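Long-range contact in uncharacterized protein (Staphylococcus aureus subsp. aureus, PDB 3H04), which is of unknown function but has an alpha/beta-hydrolase fold and is probably a serine hydrolase related to feruloyl-esterase-like enzymes: residues S129-E134 / S197-A202. Numbering follows the deposited sequence.
Sequences SRINTE and SKYNIA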
loop_
_atom_site.group_PDB
_atom_site.type_symbol
_atom_site.label_atom_id
_atom_site.label_comp_id
_atom_site.label_asym_id
_atom_site.label_seq_id
_atom_site.Cartn_x
_atom_site.Cartn_y
_atom_site.Cartn_z
ATOM N N SER A 129 -9.898 2.640 0.498
ATOM C CA SER A 129 -10.559 1.324 0.653
ATOM C C SER A 129 -11.381 0.904 -0.585
ATOM O O SER A 129 -12.140 -0.078 -0.559
ATOM C CB SER A 129 -11.497 1.408 1.860
ATOM O OG SER A 129 -12.576 2.338 1.642
ATOM N N ARG A 130 -11.331 1.734 -1.614
ATOM C CA ARG A 130 -12.171 1.519 -2.794
ATOM C C ARG A 130 -11.499 2.181 -3.994
ATOM O O ARG A 130 -10.741 3.145 -3.827
ATOM C CB ARG A 130 -13.567 2.097 -2.548
ATOM C CG ARG A 130 -13.469 3.528 -2.033
ATOM C CD ARG A 130 -14.780 4.212 -1.745
ATOM N NE ARG A 130 -14.529 5.579 -1.266
ATOM C CZ ARG A 130 -15.493 6.416 -0.885
ATOM N NH1 ARG A 130 -16.753 6.036 -0.915
ATOM N NH2 ARG A 130 -15.200 7.647 -0.481
ATOM N N ILE A 131 -11.744 1.637 -5.183
ATOM C CA ILE A 131 -11.298 2.257 -6.452
ATOM C C ILE A 131 -12.426 2.933 -7.221
ATOM O O ILE A 131 -12.151 3.785 -8.067
ATOM C CB ILE A 131 -10.557 1.276 -7.370
ATOM C CG1 ILE A 131 -11.371 0.039 -7.673
ATOM C CG2 ILE A 131 -9.248 0.838 -6.687
ATOM C CD1 ILE A 131 -10.720 -0.850 -8.680
ATOM N N ASN A 132 -13.670 2.575 -6.913
ATOM C CA ASN A 132 -14.845 3.128 -7.565
ATOM C C ASN A 132 -15.192 4.447 -6.927
ATOM O O ASN A 132 -16.165 4.531 -6.177
ATOM C CB ASN A 132 -16.046 2.176 -7.460
ATOM C CG ASN A 132 -17.266 2.700 -8.197
ATOM O OD1 ASN A 132 -17.159 3.613 -9.029
ATOM N ND2 ASN A 132 -18.429 2.132 -7.905
ATOM N N THR A 133 -14.423 5.484 -7.237
ATOM C CA THR A 133 -14.609 6.796 -6.611
ATOM C C THR A 133 -14.297 7.845 -7.691
ATOM O O THR A 133 -13.527 7.579 -8.629
ATOM C CB THR A 133 -13.742 6.917 -5.250
ATOM O OG1 THR A 133 -12.671 5.951 -5.212
ATOM C CG2 THR A 133 -14.530 6.624 -4.073
ATOM N N GLU A 134 -14.899 9.026 -7.645
ATOM C CA GLU A 134 -14.782 9.905 -8.823
ATOM C C GLU A 134 -13.322 10.387 -9.096
ATOM O O GLU A 134 -12.875 10.424 -10.257
ATOM C CB GLU A 134 -15.769 11.079 -8.747
ATOM C CG GLU A 134 -16.346 11.529 -10.111
ATOM C CD GLU A 134 -17.080 10.432 -10.955
ATOM O OE1 GLU A 134 -17.824 9.598 -10.395
ATOM O OE2 GLU A 134 -16.927 10.419 -12.206
ATOM N N SER A 197 -17.637 -5.664 -5.490
ATOM C CA SER A 197 -17.296 -5.566 -4.041
ATOM C C SER A 197 -15.950 -6.175 -3.715
ATOM O O SER A 197 -15.342 -5.833 -2.700
ATOM C CB SER A 197 -18.383 -6.194 -3.154
ATOM O OG SER A 197 -18.390 -7.594 -3.331
ATOM N N LYS A 198 -15.441 -7.032 -4.592
ATOM C CA LYS A 198 -14.049 -7.477 -4.466
ATOM C C LYS A 198 -13.053 -6.322 -4.276
ATOM O O LYS A 198 -12.113 -6.435 -3.474
ATOM C CB LYS A 198 -13.650 -8.304 -5.672
ATOM C CG LYS A 198 -12.286 -8.930 -5.540
ATOM C CD LYS A 198 -11.914 -9.790 -6.709
ATOM C CE LYS A 198 -10.505 -10.350 -6.521
ATOM N NZ LYS A 198 -10.225 -11.343 -7.600
ATOM N N TYR A 199 -13.247 -5.233 -5.014
ATOM C CA TYR A 199 -12.277 -4.133 -5.071
ATOM C C TYR A 199 -12.671 -2.889 -4.249
ATOM O O TYR A 199 -11.932 -1.914 -4.253
ATOM C CB TYR A 199 -12.058 -3.701 -6.534
ATOM C CG TYR A 199 -11.953 -4.857 -7.515
ATOM C CD1 TYR A 199 -10.842 -5.693 -7.533
ATOM C CD2 TYR A 199 -12.993 -5.121 -8.403
ATOM C CE1 TYR A 199 -10.754 -6.752 -8.467
ATOM C CE2 TYR A 199 -12.944 -6.194 -9.305
ATOM C CZ TYR A 199 -11.825 -6.997 -9.327
ATOM O OH TYR A 199 -11.805 -8.045 -10.207
ATOM N N ASN A 200 -13.809 -2.956 -3.569
ATOM C CA ASN A 200 -14.452 -1.838 -2.886
ATOM C C ASN A 200 -14.984 -2.372 -1.562
ATOM O O ASN A 200 -15.962 -3.167 -1.543
ATOM C CB ASN A 200 -15.569 -1.290 -3.756
ATOM C CG ASN A 200 -15.056 -0.866 -5.073
ATOM O OD1 ASN A 200 -15.167 -1.600 -6.083
ATOM N ND2 ASN A 200 -14.357 0.264 -5.080
ATOM N N ILE A 201 -14.355 -1.981 -0.457
ATOM C CA ILE A 201 -14.703 -2.600 0.840
ATOM C C ILE A 201 -16.036 -2.048 1.312
ATOM O O ILE A 201 -16.158 -0.837 1.550
ATOM C CB ILE A 201 -13.594 -2.414 1.894
ATOM C CG1 ILE A 201 -12.297 -3.026 1.428
ATOM C CG2 ILE A 201 -13.954 -3.103 3.216
ATOM C CD1 ILE A 201 -11.132 -2.767 2.412
ATOM N N ALA A 202 -17.052 -2.917 1.416
ATOM C CA ALA A 202 -18.406 -2.496 1.767
ATOM C C ALA A 202 -18.495 -1.954 3.207
ATOM O O ALA A 202 -17.678 -2.318 4.051
ATOM C CB ALA A 202 -19.419 -3.662 1.595
HETATM O O HOH W 1 -15.027 1.393 0.832
#
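The two ends of the helical insertion of this alpha/beta-hydrolase fold meet here: segment 129-134 leads out of the central sheet after strand 121-125, while segment 197-202 leads back toward strand 212-217, with 62 intervening residues that include helices but no strand. The two segments run antiparallel, as the CA pairing Ser129-Ile201 and Arg130-Asn200 indicates, yet neither is a regular strand. One backbone hydrogen bond joins them, Ile201 N to Ser129 O at 2.9 Å; its N-H...O angle of 173° makes it almost straight. The donor sits nearly end-on to the Ser129 carbonyl (C=O...N 168°). Beside it a water bridges the same two residues, donating to Ile201 O and lying 2.7 Å from Ser129 OG.

The apolar part is Ile131 against Tyr199, whose side chains run alongside each other in the same direction. With CG1 in the crowded position flanked by both backbone branches (chi1 55°) and an extended chi2, Ile131 brings CD1 to 3.8 Å from Tyr199 CB, so the touch falls at the root of the tyrosine. Tyr199 OH hydrogen-bonds to Asp76, and Tyr199 O accepts a hydrogen bond from Tyr108 OH, tying segment 197-202 to helices 75-91 and 105-116. Arg130 contributes CB, which packs against the Asn200 side chain, since the extended chain carries NE away to a salt bridge with Glu227 of helix 226-232.

Asn200 lies roughly perpendicular to Ile131, its CG anti to its own carbonyl carbon, which places the amide carbon CG 4.0 Å from Asn132 CB.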